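PDB 6TD7: THB11 from Chlamydomonas reinhardtii, which binds heme in a truncated globin domain and probably binds oxygen or other small ligands at the iron, cyanide occupying the pocket here. Local coordinates for residues T73-V77 / R78-L82; A55-S58 / M59-W63; A111-V114 / L115-E118. All coordinates share one frame; numbering follows the deposited sequence. Where two conformers were deposited one is given.

Interaction 1 (T73-V77 / R78-L82). With HEM (protoporphyrin IX containing Fe), chain B.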
ATOM      1  N   THR A  73       0.607  11.513  -8.702  1.00 16.82           N
ATOM      2  CA  THR A  73       1.205  11.602 -10.029  1.00 16.84           C
ATOM      3  C   THR A  73       2.493  10.791 -10.143  1.00 17.26           C
ATOM      4  O   THR A  73       3.314  11.061 -11.024  1.00 11.25           O
ATOM      5  CB  THR A  73       1.476  13.062 -10.408  1.00 14.80           C
ATOM      6  OG1 THR A  73       2.161  13.728  -9.339  1.00 21.52           O
ATOM      7  CG2 THR A  73       0.174  13.788 -10.715  1.00 21.10           C
ATOM      8  N   GLY A  74       2.693   9.802  -9.277  1.00 15.49           N
ATOM      9  CA  GLY A  74       3.826   8.914  -9.404  1.00 13.57           C
ATOM     10  C   GLY A  74       3.609   7.844 -10.460  1.00 14.74           C
ATOM     11  O   GLY A  74       2.605   7.814 -11.171  1.00 15.11           O
ATOM     12  N   LYS A  75       4.589   6.944 -10.540  1.00 12.62           N
ATOM     13  CA  LYS A  75       4.573   5.860 -11.516  1.00 18.56           C
ATOM     14  C   LYS A  75       3.271   5.075 -11.449  1.00 12.89           C
ATOM     15  O   LYS A  75       2.738   4.803 -10.371  1.00 13.36           O
ATOM     16  CB  LYS A  75       5.763   4.928 -11.258  1.00 18.08           C
ATOM     17  CG  LYS A  75       5.822   3.692 -12.142  1.00 19.85           C
ATOM     18  CD  LYS A  75       6.939   2.768 -11.687  1.00 21.12           C
ATOM     19  CE  LYS A  75       7.021   1.519 -12.541  1.00 33.95           C
ATOM     20  NZ  LYS A  75       8.179   0.676 -12.145  1.00 27.60           N
ATOM     21  N   SER A  76       2.769   4.704 -12.626  1.00 17.05           N
ATOM     22  CA  SER A  76       1.566   3.891 -12.725  1.00 16.80           C
ATOM     23  C   SER A  76       1.698   2.612 -11.911  1.00 11.68           C
ATOM     24  O   SER A  76       2.631   1.830 -12.112  1.00 12.49           O
ATOM     25  CB  SER A  76       1.306   3.551 -14.194  1.00 16.74           C
ATOM     26  OG  SER A  76       0.643   2.308 -14.320  1.00 18.51           O
ATOM     27  N   VAL A  77       0.740   2.382 -11.006  1.00 14.91           N
ATOM     28  CA  VAL A  77       0.832   1.203 -10.153  1.00 11.79           C
ATOM     29  C   VAL A  77       0.561  -0.080 -10.933  1.00 13.71           C
ATOM     30  O   VAL A  77       1.047  -1.151 -10.552  1.00 14.78           O
ATOM     31  CB  VAL A  77      -0.118   1.296  -8.942  1.00 14.35           C
ATOM     32  CG1 VAL A  77       0.450   2.241  -7.899  1.00 20.72           C
ATOM     33  CG2 VAL A  77      -1.519   1.714  -9.381  1.00 16.68           C
ATOM     34  N   ARG A  78      -0.236  -0.021 -12.004  1.00 11.62           N
ATOM     35  CA  ARG A  78      -0.400  -1.213 -12.832  1.00 11.69           C
ATOM     36  C   ARG A  78       0.938  -1.628 -13.434  1.00 13.72           C
ATOM     37  O   ARG A  78       1.311  -2.806 -13.407  1.00 14.53           O
ATOM     38  CB  ARG A  78      -1.423  -0.986 -13.944  1.00 16.26           C
ATOM     39  CG  ARG A  78      -1.525  -2.179 -14.897  1.00 16.23           C
ATOM     40  CD  ARG A  78      -2.887  -2.288 -15.567  1.00 14.69           C
ATOM     41  NE  ARG A  78      -2.937  -3.379 -16.542  1.00 18.13           N
ATOM     42  CZ  ARG A  78      -3.296  -4.633 -16.269  1.00 19.28           C
ATOM     43  NH1 ARG A  78      -3.640  -4.983 -15.038  1.00 15.76           N
ATOM     44  NH2 ARG A  78      -3.311  -5.543 -17.231  1.00 20.85           N
ATOM     45  N   ILE A  79       1.666  -0.665 -13.998  1.00 15.55           N
ATOM     46  CA  ILE A  79       2.970  -0.968 -14.575  1.00 15.78           C
ATOM     47  C   ILE A  79       3.877  -1.587 -13.521  1.00 13.32           C
ATOM     48  O   ILE A  79       4.564  -2.584 -13.775  1.00 16.99           O
ATOM     49  CB  ILE A  79       3.589   0.304 -15.184  1.00 18.05           C
ATOM     50  CG1 ILE A  79       2.794   0.739 -16.418  1.00 21.66           C
ATOM     51  CG2 ILE A  79       5.056   0.072 -15.506  1.00 17.31           C
ATOM     52  CD1 ILE A  79       2.734  -0.297 -17.524  1.00 29.46           C
ATOM     53  N   ALA A  80       3.870  -1.023 -12.312  1.00 15.70           N
ATOM     54  CA  ALA A  80       4.757  -1.514 -11.265  1.00 17.01           C
ATOM     55  C   ALA A  80       4.463  -2.968 -10.915  1.00 17.62           C
ATOM     56  O   ALA A  80       5.384  -3.739 -10.626  1.00 15.66           O
ATOM     57  CB  ALA A  80       4.632  -0.634 -10.022  1.00 12.91           C
ATOM     58  N   HIS A  81       3.192  -3.364 -10.931  1.00 10.78           N
ATOM     59  CA  HIS A  81       2.810  -4.715 -10.546  1.00 11.99           C
ATOM     60  C   HIS A  81       2.605  -5.651 -11.728  1.00 15.73           C
ATOM     61  O   HIS A  81       2.203  -6.799 -11.520  1.00 14.60           O
ATOM     62  CB  HIS A  81       1.522  -4.690  -9.712  1.00 13.00           C
ATOM     63  CG  HIS A  81       1.640  -3.910  -8.444  1.00 14.74           C
ATOM     64  ND1 HIS A  81       1.449  -2.546  -8.390  1.00 12.34           N
ATOM     65  CD2 HIS A  81       1.936  -4.299  -7.181  1.00 10.96           C
ATOM     66  CE1 HIS A  81       1.620  -2.128  -7.150  1.00 11.17           C
ATOM     67  NE2 HIS A  81       1.914  -3.172  -6.395  1.00 11.25           N
ATOM     68  N   LEU A  82       2.881  -5.206 -12.958  1.00 14.40           N
ATOM     69  CA  LEU A  82       2.441  -5.976 -14.120  1.00 13.27           C
ATOM     70  C   LEU A  82       3.274  -7.239 -14.310  1.00 20.63           C
ATOM     71  O   LEU A  82       2.780  -8.223 -14.871  1.00 16.92           O
ATOM     72  CB  LEU A  82       2.477  -5.107 -15.381  1.00 21.71           C
ATOM     73  CG  LEU A  82       1.829  -5.729 -16.624  1.00 24.36           C
ATOM     74  CD1 LEU A  82       0.381  -6.131 -16.352  1.00 21.93           C
ATOM     75  CD2 LEU A  82       1.889  -4.793 -17.834  1.00 21.92           C
TER
HETATM   76  CHA HEM B 201       5.504  -1.642  -6.233  1.00 16.99           C
HETATM   77  CHB HEM B 201       4.118  -6.151  -4.987  1.00 14.35           C
HETATM   78  CHC HEM B 201       0.347  -4.448  -2.442  1.00 15.80           C
HETATM   79  CHD HEM B 201       1.448   0.051  -4.062  1.00 17.70           C
HETATM   80  C1A HEM B 201       5.495  -3.019  -6.098  1.00 13.79           C
HETATM   81  C2A HEM B 201       6.484  -3.976  -6.573  1.00 14.61           C
HETATM   82  C3A HEM B 201       6.078  -5.199  -6.215  1.00 13.97           C
HETATM   83  C4A HEM B 201       4.827  -5.084  -5.505  1.00 17.98           C
HETATM   84  CMA HEM B 201       6.805  -6.531  -6.493  1.00 19.25           C
HETATM   85  CAA HEM B 201       7.799  -3.684  -7.334  1.00 26.87           C
HETATM   86  CBA HEM B 201       7.567  -2.889  -8.608  1.00 35.16           C
HETATM   87  CGA HEM B 201       8.899  -2.424  -9.148  1.00 31.71           C
HETATM   88  O1A HEM B 201       8.942  -2.040 -10.345  1.00 59.51           O
HETATM   89  O2A HEM B 201       9.910  -2.430  -8.395  1.00 22.05           O
HETATM   90  C1B HEM B 201       3.024  -6.080  -4.150  1.00 15.16           C
HETATM   91  C2B HEM B 201       2.412  -7.196  -3.459  1.00 15.96           C
HETATM   92  C3B HEM B 201       1.366  -6.742  -2.763  1.00 10.85           C
HETATM   93  C4B HEM B 201       1.275  -5.312  -2.977  1.00 15.78           C
HETATM   94  CMB HEM B 201       2.885  -8.663  -3.532  1.00 19.83           C
HETATM   95  CAB HEM B 201       0.444  -7.615  -1.881  1.00 15.11           C
HETATM   96  CBB HEM B 201      -0.743  -7.182  -1.452  1.00 17.47           C
HETATM   97  C1C HEM B 201       0.359  -3.087  -2.661  1.00 15.70           C
HETATM   98  C2C HEM B 201      -0.560  -2.170  -2.044  1.00 17.86           C
HETATM   99  C3C HEM B 201      -0.288  -0.945  -2.486  1.00 19.82           C
HETATM  100  C4C HEM B 201       0.850  -1.007  -3.390  1.00 16.69           C
HETATM  101  CMC HEM B 201      -1.693  -2.564  -1.070  1.00 22.84           C
HETATM  102  CAC HEM B 201      -1.071   0.304  -2.045  1.00 25.28           C
HETATM  103  CBC HEM B 201      -1.294   1.283  -2.922  1.00 35.32           C
HETATM  104  C1D HEM B 201       2.677  -0.006  -4.702  1.00 20.78           C
HETATM  105  C2D HEM B 201       3.494   1.125  -5.089  1.00 14.40           C
HETATM  106  C3D HEM B 201       4.597   0.658  -5.690  1.00 13.65           C
HETATM  107  C4D HEM B 201       4.548  -0.788  -5.697  1.00 11.66           C
HETATM  108  CMD HEM B 201       3.122   2.603  -4.846  1.00 12.78           C
HETATM  109  CAD HEM B 201       5.773   1.486  -6.236  1.00 14.86           C
HETATM  110  CBD HEM B 201       5.557   2.004  -7.643  1.00 26.31           C
HETATM  111  CGD HEM B 201       6.751   2.892  -7.872  1.00 19.38           C
HETATM  112  O1D HEM B 201       6.619   4.133  -7.707  1.00 20.57           O
HETATM  113  O2D HEM B 201       7.842   2.346  -8.181  1.00 21.54           O
HETATM  114  NA  HEM B 201       4.501  -3.739  -5.454  1.00 12.75           N
HETATM  115  NB  HEM B 201       2.305  -4.942  -3.829  1.00 11.26           N
HETATM  116  NC  HEM B 201       1.218  -2.345  -3.472  1.00 13.78           N
HETATM  117  ND  HEM B 201       3.355  -1.151  -5.090  1.00 11.13           N
HETATM  118 FE   HEM B 201       2.862  -2.995  -4.454  1.00 21.92          FE
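The first turn of helix 77-88 holds a local helix-capping contact, Ser-76 to Ile-79, and one turn further on His-81 ligates the heme iron. Ser-76 is the N-cap: its OG accepts from Ile-79 N over 3.2 Å in an almost straight bond (173°). A small hydroxyl residue suits the place, since OG, anti to the backbone N at chi1 150°, folds back to the amide. The Ser-76 carbonyl also takes Ala-80 N.

His-81 is the axial ligand, with NE2 2.2 Å from the iron FE. Its ND1 gives a short bond of 2.6 Å to Val-77 O, which lies almost in the ring plane. The same oxygen accepts His-81 N from the opposite face of its carbonyl plane, so two bonds grip it. The ND1 bond fixes the ring's rotation and would probably make the imidazole a stronger electron donor to iron.

Lys-75, fully extended, lays CE against Ile-79 CG2 (3.8 Å) and brings NZ to heme propionate O1A in a weak bond of 3.3 Å. Ala-80 is small enough to let the propionate chains pass close by.

Behind this turn, Val-77 and His-81 pack on helix 125-131, where Ile-130 O receives Arg-78 NH1.

Interaction 2 (A55-S58 / M59-W63). With HEM (protoporphyrin IX containing Fe), chain B.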
ATOM      1  N   ALA A  55      11.397   1.433  -0.248  1.00 12.06           N
ATOM      2  CA  ALA A  55      11.921   2.642  -0.878  1.00 12.23           C
ATOM      3  C   ALA A  55      11.087   3.025  -2.095  1.00 14.46           C
ATOM      4  O   ALA A  55      10.704   4.189  -2.259  1.00 14.51           O
ATOM      5  CB  ALA A  55      13.384   2.435  -1.270  1.00 14.41           C
ATOM      6  N   LYS A  56      10.790   2.048  -2.959  1.00  8.78           N
ATOM      7  CA  LYS A  56      10.033   2.333  -4.174  1.00 13.05           C
ATOM      8  C   LYS A  56       8.620   2.818  -3.866  1.00 12.66           C
ATOM      9  O   LYS A  56       8.060   3.617  -4.625  1.00 11.85           O
ATOM     10  CB  LYS A  56       9.963   1.087  -5.061  1.00 14.57           C
ATOM     11  CG  LYS A  56      11.277   0.677  -5.725  1.00 21.98           C
ATOM     12  CD  LYS A  56      12.001   1.854  -6.382  1.00 34.20           C
ATOM     13  CE  LYS A  56      11.103   2.659  -7.325  1.00 40.54           C
ATOM     14  NZ  LYS A  56      11.729   3.963  -7.704  1.00 42.28           N
ATOM     15  N   GLN A  57       8.023   2.323  -2.776  1.00 12.97           N
ATOM     16  CA  GLN A  57       6.664   2.662  -2.367  1.00  9.60           C
ATOM     17  C   GLN A  57       6.590   3.989  -1.622  1.00 10.35           C
ATOM     18  O   GLN A  57       5.482   4.485  -1.382  1.00  7.68           O
ATOM     19  CB  GLN A  57       6.111   1.534  -1.473  1.00 13.16           C
ATOM     20  CG  GLN A  57       4.611   1.581  -1.181  1.00 13.62           C
ATOM     21  CD  GLN A  57       4.232   0.963   0.168  1.00 16.50           C
ATOM     22  OE1 GLN A  57       4.903   1.172   1.180  1.00 17.76           O
ATOM     23  NE2 GLN A  57       3.142   0.208   0.179  1.00 24.29           N
ATOM     24  N   SER A  58       7.741   4.593  -1.307  1.00 10.04           N
ATOM     25  CA  SER A  58       7.763   5.722  -0.380  0.64  9.34           C
ATOM     26  C   SER A  58       7.022   6.931  -0.938  1.00 10.15           C
ATOM     27  O   SER A  58       6.319   7.627  -0.196  1.00  7.28           O
ATOM     28  CB  SER A  58       9.207   6.093  -0.040  0.64 12.50           C
ATOM     29  OG  SER A  58       9.761   5.194   0.906  0.64 13.26           O
ATOM     30  N   MET A  59       7.170   7.212  -2.232  1.00 11.17           N
ATOM     31  CA  MET A  59       6.488   8.381  -2.783  1.00 13.72           C
ATOM     32  C   MET A  59       4.979   8.249  -2.625  1.00  8.89           C
ATOM     33  O   MET A  59       4.290   9.222  -2.292  1.00  7.36           O
ATOM     34  CB  MET A  59       6.854   8.574  -4.252  1.00 13.62           C
ATOM     35  CG  MET A  59       6.078   9.695  -4.915  1.00 22.41           C
ATOM     36  SD  MET A  59       6.522   9.941  -6.643  1.00 24.54           S
ATOM     37  CE  MET A  59       8.263  10.326  -6.487  1.00 32.04           C
ATOM     38  N   PHE A  60       4.449   7.047  -2.865  1.00  6.38           N
ATOM     39  CA  PHE A  60       3.023   6.805  -2.689  1.00  8.67           C
ATOM     40  C   PHE A  60       2.598   6.994  -1.236  1.00 12.03           C
ATOM     41  O   PHE A  60       1.552   7.593  -0.961  1.00  5.63           O
ATOM     42  CB  PHE A  60       2.676   5.391  -3.175  1.00  6.73           C
ATOM     43  CG  PHE A  60       1.219   5.060  -3.064  1.00  4.12           C
ATOM     44  CD1 PHE A  60       0.328   5.465  -4.043  1.00  7.81           C
ATOM     45  CD2 PHE A  60       0.737   4.358  -1.976  1.00  8.55           C
ATOM     46  CE1 PHE A  60      -1.012   5.178  -3.937  1.00 11.33           C
ATOM     47  CE2 PHE A  60      -0.599   4.075  -1.860  1.00 11.17           C
ATOM     48  CZ  PHE A  60      -1.479   4.486  -2.845  1.00 14.62           C
ATOM     49  N   VAL A  61       3.381   6.471  -0.290  1.00  7.54           N
ATOM     50  CA  VAL A  61       3.015   6.603   1.116  1.00  7.71           C
ATOM     51  C   VAL A  61       3.067   8.062   1.544  1.00  7.93           C
ATOM     52  O   VAL A  61       2.228   8.524   2.327  1.00 10.26           O
ATOM     53  CB  VAL A  61       3.930   5.730   1.995  1.00 10.95           C
ATOM     54  CG1 VAL A  61       3.679   6.008   3.473  1.00 16.46           C
ATOM     55  CG2 VAL A  61       3.704   4.276   1.679  1.00  9.67           C
ATOM     56  N   SER A  62       4.059   8.805   1.049  1.00 10.23           N
ATOM     57  CA  SER A  62       4.154  10.228   1.353  1.00  8.73           C
ATOM     58  C   SER A  62       2.924  10.977   0.857  1.00  8.84           C
ATOM     59  O   SER A  62       2.397  11.851   1.554  1.00  9.48           O
ATOM     60  CB  SER A  62       5.422  10.809   0.729  1.00  9.87           C
ATOM     61  OG  SER A  62       5.567  12.189   1.019  1.00 13.43           O
ATOM     62  N   TRP A  63       2.463  10.661  -0.358  1.00  8.85           N
ATOM     63  CA  TRP A  63       1.218  11.233  -0.857  1.00  9.74           C
ATOM     64  C   TRP A  63       0.033  10.803  -0.001  1.00  7.69           C
ATOM     65  O   TRP A  63      -0.843  11.613   0.326  1.00 10.86           O
ATOM     66  CB  TRP A  63       0.991  10.809  -2.312  1.00 12.33           C
ATOM     67  CG  TRP A  63      -0.431  11.006  -2.788  1.00  9.85           C
ATOM     68  CD1 TRP A  63      -0.969  12.152  -3.290  1.00 13.57           C
ATOM     69  CD2 TRP A  63      -1.487  10.028  -2.801  1.00 10.71           C
ATOM     70  NE1 TRP A  63      -2.288  11.957  -3.615  1.00 12.61           N
ATOM     71  CE2 TRP A  63      -2.631  10.662  -3.328  1.00  9.97           C
ATOM     72  CE3 TRP A  63      -1.573   8.682  -2.423  1.00 14.64           C
ATOM     73  CZ2 TRP A  63      -3.853   9.999  -3.480  1.00 11.20           C
ATOM     74  CZ3 TRP A  63      -2.787   8.021  -2.579  1.00 11.79           C
ATOM     75  CH2 TRP A  63      -3.908   8.681  -3.106  1.00 13.54           C
TER
HETATM   76  CHA HEM B 201       5.504  -1.642  -6.233  1.00 16.99           C
HETATM   77  CHB HEM B 201       4.118  -6.151  -4.987  1.00 14.35           C
HETATM   78  CHC HEM B 201       0.347  -4.448  -2.442  1.00 15.80           C
HETATM   79  CHD HEM B 201       1.448   0.051  -4.062  1.00 17.70           C
HETATM   80  C1A HEM B 201       5.495  -3.019  -6.098  1.00 13.79           C
HETATM   81  C2A HEM B 201       6.484  -3.976  -6.573  1.00 14.61           C
HETATM   82  C3A HEM B 201       6.078  -5.199  -6.215  1.00 13.97           C
HETATM   83  C4A HEM B 201       4.827  -5.084  -5.505  1.00 17.98           C
HETATM   84  CMA HEM B 201       6.805  -6.531  -6.493  1.00 19.25           C
HETATM   85  CAA HEM B 201       7.799  -3.684  -7.334  1.00 26.87           C
HETATM   86  CBA HEM B 201       7.567  -2.889  -8.608  1.00 35.16           C
HETATM   87  CGA HEM B 201       8.899  -2.424  -9.148  1.00 31.71           C
HETATM   88  O1A HEM B 201       8.942  -2.040 -10.345  1.00 59.51           O
HETATM   89  O2A HEM B 201       9.910  -2.430  -8.395  1.00 22.05           O
HETATM   90  C1B HEM B 201       3.024  -6.080  -4.150  1.00 15.16           C
HETATM   91  C2B HEM B 201       2.412  -7.196  -3.459  1.00 15.96           C
HETATM   92  C3B HEM B 201       1.366  -6.742  -2.763  1.00 10.85           C
HETATM   93  C4B HEM B 201       1.275  -5.312  -2.977  1.00 15.78           C
HETATM   94  CMB HEM B 201       2.885  -8.663  -3.532  1.00 19.83           C
HETATM   95  CAB HEM B 201       0.444  -7.615  -1.881  1.00 15.11           C
HETATM   96  CBB HEM B 201      -0.743  -7.182  -1.452  1.00 17.47           C
HETATM   97  C1C HEM B 201       0.359  -3.087  -2.661  1.00 15.70           C
HETATM   98  C2C HEM B 201      -0.560  -2.170  -2.044  1.00 17.86           C
HETATM   99  C3C HEM B 201      -0.288  -0.945  -2.486  1.00 19.82           C
HETATM  100  C4C HEM B 201       0.850  -1.007  -3.390  1.00 16.69           C
HETATM  101  CMC HEM B 201      -1.693  -2.564  -1.070  1.00 22.84           C
HETATM  102  CAC HEM B 201      -1.071   0.304  -2.045  1.00 25.28           C
HETATM  103  CBC HEM B 201      -1.294   1.283  -2.922  1.00 35.32           C
HETATM  104  C1D HEM B 201       2.677  -0.006  -4.702  1.00 20.78           C
HETATM  105  C2D HEM B 201       3.494   1.125  -5.089  1.00 14.40           C
HETATM  106  C3D HEM B 201       4.597   0.658  -5.690  1.00 13.65           C
HETATM  107  C4D HEM B 201       4.548  -0.788  -5.697  1.00 11.66           C
HETATM  108  CMD HEM B 201       3.122   2.603  -4.846  1.00 12.78           C
HETATM  109  CAD HEM B 201       5.773   1.486  -6.236  1.00 14.86           C
HETATM  110  CBD HEM B 201       5.557   2.004  -7.643  1.00 26.31           C
HETATM  111  CGD HEM B 201       6.751   2.892  -7.872  1.00 19.38           C
HETATM  112  O1D HEM B 201       6.619   4.133  -7.707  1.00 20.57           O
HETATM  113  O2D HEM B 201       7.842   2.346  -8.181  1.00 21.54           O
HETATM  114  NA  HEM B 201       4.501  -3.739  -5.454  1.00 12.75           N
HETATM  115  NB  HEM B 201       2.305  -4.942  -3.829  1.00 11.26           N
HETATM  116  NC  HEM B 201       1.218  -2.345  -3.472  1.00 13.78           N
HETATM  117  ND  HEM B 201       3.355  -1.151  -5.090  1.00 11.13           N
HETATM  118 FE   HEM B 201       2.862  -2.995  -4.454  1.00 21.92          FE
HETATM  119  O   HOH W   1       9.411   6.293  -3.931  1.00 12.22           O
HETATM  120  O   HOH W   2       5.797   5.189  -4.679  1.00  9.99           O
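From Gln-57 to Val-61 and from Ser-58 to Ser-62 helix 50-64 keeps its regular backbone bonds (Val-61 N to Gln-57 O, 3.1 Å, and Ser-62 N to Ser-58 O, 2.8 Å), but at Met-59 and Phe-60 it kinks, and water takes over. One water accepts from Met-59 N and donates to Ala-55 O. A second accepts from Phe-60 N at 2.9 Å, donates to Lys-56 O at 2.8 Å, and makes at most a weak bond to heme propionate O1D.

Gln-57 and Val-61 stand one turn apart. The amide end of Gln-57 crosses Val-61 at a slant, OE1 meeting CG2 at 3.4 Å; this long polar side chain is suited to reaching the bound cyanide, which it touches, while the branched Val-61 gives the amide end an apolar neighbour. Both also pack on Val-28 of helix 21-36.

Phe-60 puts its ring against the heme rim. CG anti to the backbone N (chi1 -179°) carries the ring to the vinyl, CE2 3.1 Å from CBC; CB lies 3.3 Å from methyl CMD. Trp-63 CE3 lies over one ring face toward its rim, 3.8 Å above the plane, and Tyr-72 and Tyr-126 make edge-to-face contacts with the ring. Cutting the residue back to an alanine would keep CB beside CMD but remove the ring, and is likely to leave the vinyl and the two tyrosines facing a gap.

Lys-56 brings CE to propionate O2D. This is the distal E helix of a truncated globin, its glutamine lining the ligand pocket with Tyr-32 and Leu-53.

Interaction 3 (A111-V114 / L115-E118)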
ATOM      1  N   ALA A 111      -4.136   3.840  15.600  1.00 14.21           N
ATOM      2  CA  ALA A 111      -4.885   4.801  14.797  1.00 14.53           C
ATOM      3  C   ALA A 111      -6.378   4.519  14.917  1.00 11.76           C
ATOM      4  O   ALA A 111      -6.795   3.362  14.796  1.00 10.50           O
ATOM      5  CB  ALA A 111      -4.455   4.733  13.335  1.00 15.71           C
ATOM      6  N   PRO A 112      -7.211   5.534  15.134  1.00 12.29           N
ATOM      7  CA  PRO A 112      -8.653   5.293  15.257  1.00 16.75           C
ATOM      8  C   PRO A 112      -9.298   4.960  13.919  1.00 10.39           C
ATOM      9  O   PRO A 112      -8.814   5.332  12.849  1.00 11.48           O
ATOM     10  CB  PRO A 112      -9.187   6.617  15.818  1.00 16.27           C
ATOM     11  CG  PRO A 112      -8.225   7.639  15.339  1.00 12.84           C
ATOM     12  CD  PRO A 112      -6.880   6.971  15.217  1.00 15.52           C
ATOM     13  N   GLU A 113     -10.438   4.269  14.002  1.00 12.39           N
ATOM     14  CA  GLU A 113     -11.098   3.777  12.796  1.00  7.01           C
ATOM     15  C   GLU A 113     -11.436   4.908  11.826  1.00 10.34           C
ATOM     16  O   GLU A 113     -11.360   4.721  10.606  1.00 11.71           O
ATOM     17  CB  GLU A 113     -12.363   2.999  13.172  1.00 15.87           C
ATOM     18  CG  GLU A 113     -12.984   2.208  12.016  1.00 13.41           C
ATOM     19  CD  GLU A 113     -13.948   3.028  11.166  1.00 17.18           C
ATOM     20  OE1 GLU A 113     -14.392   4.102  11.625  1.00 16.56           O
ATOM     21  OE2 GLU A 113     -14.266   2.589  10.038  1.00 17.34           O
ATOM     22  N   VAL A 114     -11.822   6.081  12.334  1.00 10.88           N
ATOM     23  CA  VAL A 114     -12.215   7.166  11.432  1.00 12.29           C
ATOM     24  C   VAL A 114     -11.031   7.581  10.567  1.00 13.32           C
ATOM     25  O   VAL A 114     -11.177   7.857   9.370  1.00 14.66           O
ATOM     26  CB  VAL A 114     -12.794   8.350  12.229  1.00 13.50           C
ATOM     27  CG1 VAL A 114     -11.729   9.016  13.087  1.00 19.36           C
ATOM     28  CG2 VAL A 114     -13.441   9.365  11.292  1.00 19.20           C
ATOM     29  N   LEU A 115      -9.837   7.603  11.161  1.00 13.77           N
ATOM     30  CA  LEU A 115      -8.602   7.855  10.421  1.00 13.93           C
ATOM     31  C   LEU A 115      -8.289   6.718   9.457  1.00 12.22           C
ATOM     32  O   LEU A 115      -7.904   6.958   8.305  1.00 12.69           O
ATOM     33  CB  LEU A 115      -7.472   8.038  11.434  1.00 15.69           C
ATOM     34  CG  LEU A 115      -6.060   8.474  11.049  1.00 25.34           C
ATOM     35  CD1 LEU A 115      -5.421   7.564  10.010  1.00 26.19           C
ATOM     36  CD2 LEU A 115      -6.095   9.912  10.590  1.00 33.72           C
ATOM     37  N   ARG A 116      -8.423   5.474   9.913  1.00 11.88           N
ATOM     38  CA  ARG A 116      -8.134   4.344   9.040  1.00  9.46           C
ATOM     39  C   ARG A 116      -9.049   4.346   7.827  1.00 11.66           C
ATOM     40  O   ARG A 116      -8.601   4.090   6.703  1.00  6.37           O
ATOM     41  CB  ARG A 116      -8.276   3.035   9.809  1.00 12.62           C
ATOM     42  CG  ARG A 116      -7.478   2.993  11.090  1.00 12.17           C
ATOM     43  CD  ARG A 116      -7.300   1.575  11.584  1.00 14.24           C
ATOM     44  NE  ARG A 116      -8.566   0.897  11.862  1.00 16.18           N
ATOM     45  CZ  ARG A 116      -9.098   0.742  13.075  1.00 14.84           C
ATOM     46  NH1 ARG A 116      -8.486   1.219  14.148  1.00 13.97           N
ATOM     47  NH2 ARG A 116     -10.247   0.097  13.216  1.00 16.43           N
ATOM     48  N   GLY A 117     -10.335   4.631   8.028  1.00  9.11           N
ATOM     49  CA  GLY A 117     -11.253   4.663   6.904  1.00 10.19           C
ATOM     50  C   GLY A 117     -10.884   5.733   5.898  1.00  9.90           C
ATOM     51  O   GLY A 117     -10.960   5.516   4.685  1.00  9.12           O
ATOM     52  N   GLU A 118     -10.469   6.903   6.386  1.00 11.33           N
ATOM     53  CA  GLU A 118     -10.030   7.975   5.501  1.00  8.62           C
ATOM     54  C   GLU A 118      -8.843   7.542   4.651  1.00  9.40           C
ATOM     55  O   GLU A 118      -8.834   7.737   3.429  1.00 10.08           O
ATOM     56  CB  GLU A 118      -9.675   9.202   6.344  1.00 13.99           C
ATOM     57  CG  GLU A 118      -9.163  10.403   5.574  1.00 21.51           C
ATOM     58  CD  GLU A 118      -8.754  11.525   6.507  1.00 35.40           C
ATOM     59  OE1 GLU A 118      -9.142  11.473   7.693  1.00 24.69           O
ATOM     60  OE2 GLU A 118      -8.038  12.448   6.067  1.00 29.14           O
TER
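Leu-115, three residues past the N-cap Pro-112, rests CB against Pro-112 CD at 4.0 Å, and its CD1 reaches the Ala-111 methyl at 4.5 Å, a loose apolar contact. Pro-112 holds the N-cap position of helix 113-123, where its missing amide hydrogen costs the helix no bond.

Arg-116 makes much of the polar part of the contact. Its backbone N bonds Pro-112 O, the first helical turn, while its side chain doubles back over that turn. CG is anti to the carbonyl carbon (chi1 -53°), and a bend at chi3 (-60°) brings the guanidinium above the chain, with Glu-113 CA 3.6 Å over the centre of one face. NH1 donates a 2.8 Å hydrogen bond to Ala-111 O, approaching almost in line with that carbonyl but with a bent N-H angle of 136°. An arginine suits the place because it is long enough to reach a carbonyl before the helix and flat enough to lie on the backbone. NH2 lies 3.6 Å from Glu-113 CB, yet the carboxylate itself turns elsewhere, leaving OE2 5.7 Å from NH2.

Gly-117 follows, its N bonded to Glu-113 O at 2.8 Å. A side chain here would start toward the preceding turn, close to that same oxygen, and glycine brings none. Glu-118 N then donates to Val-114 O, and its carboxylate leaves the turn for a salt bridge with Arg-17.

Leu-115 and Glu-118 both touch Leu-14 of helix 14-17, while Ala-111 and Arg-116 lie on Met-106 of helix 92-108, so the turn joins those two helices.

Along the chain interaction 2 comes first, on helix 50-64, then interaction 1 at the start of helix 77-88, and last interaction 3 at the start of helix 113-123; all lie in the one globin domain. Interactions 1 and 2 have centres about 12 Å apart and touch through Gly-74 CA and Met-59 SD at 4.0 Å. Both reach the same heme, one supplying the proximal histidine and the other the distal glutamine, so they supply residues to its two faces. Interaction 3 stands apart, its centre about 26 Å from that of interaction 1 on the opposite side of the chain's centre and about 20 Å from that of interaction 2, away from the heme.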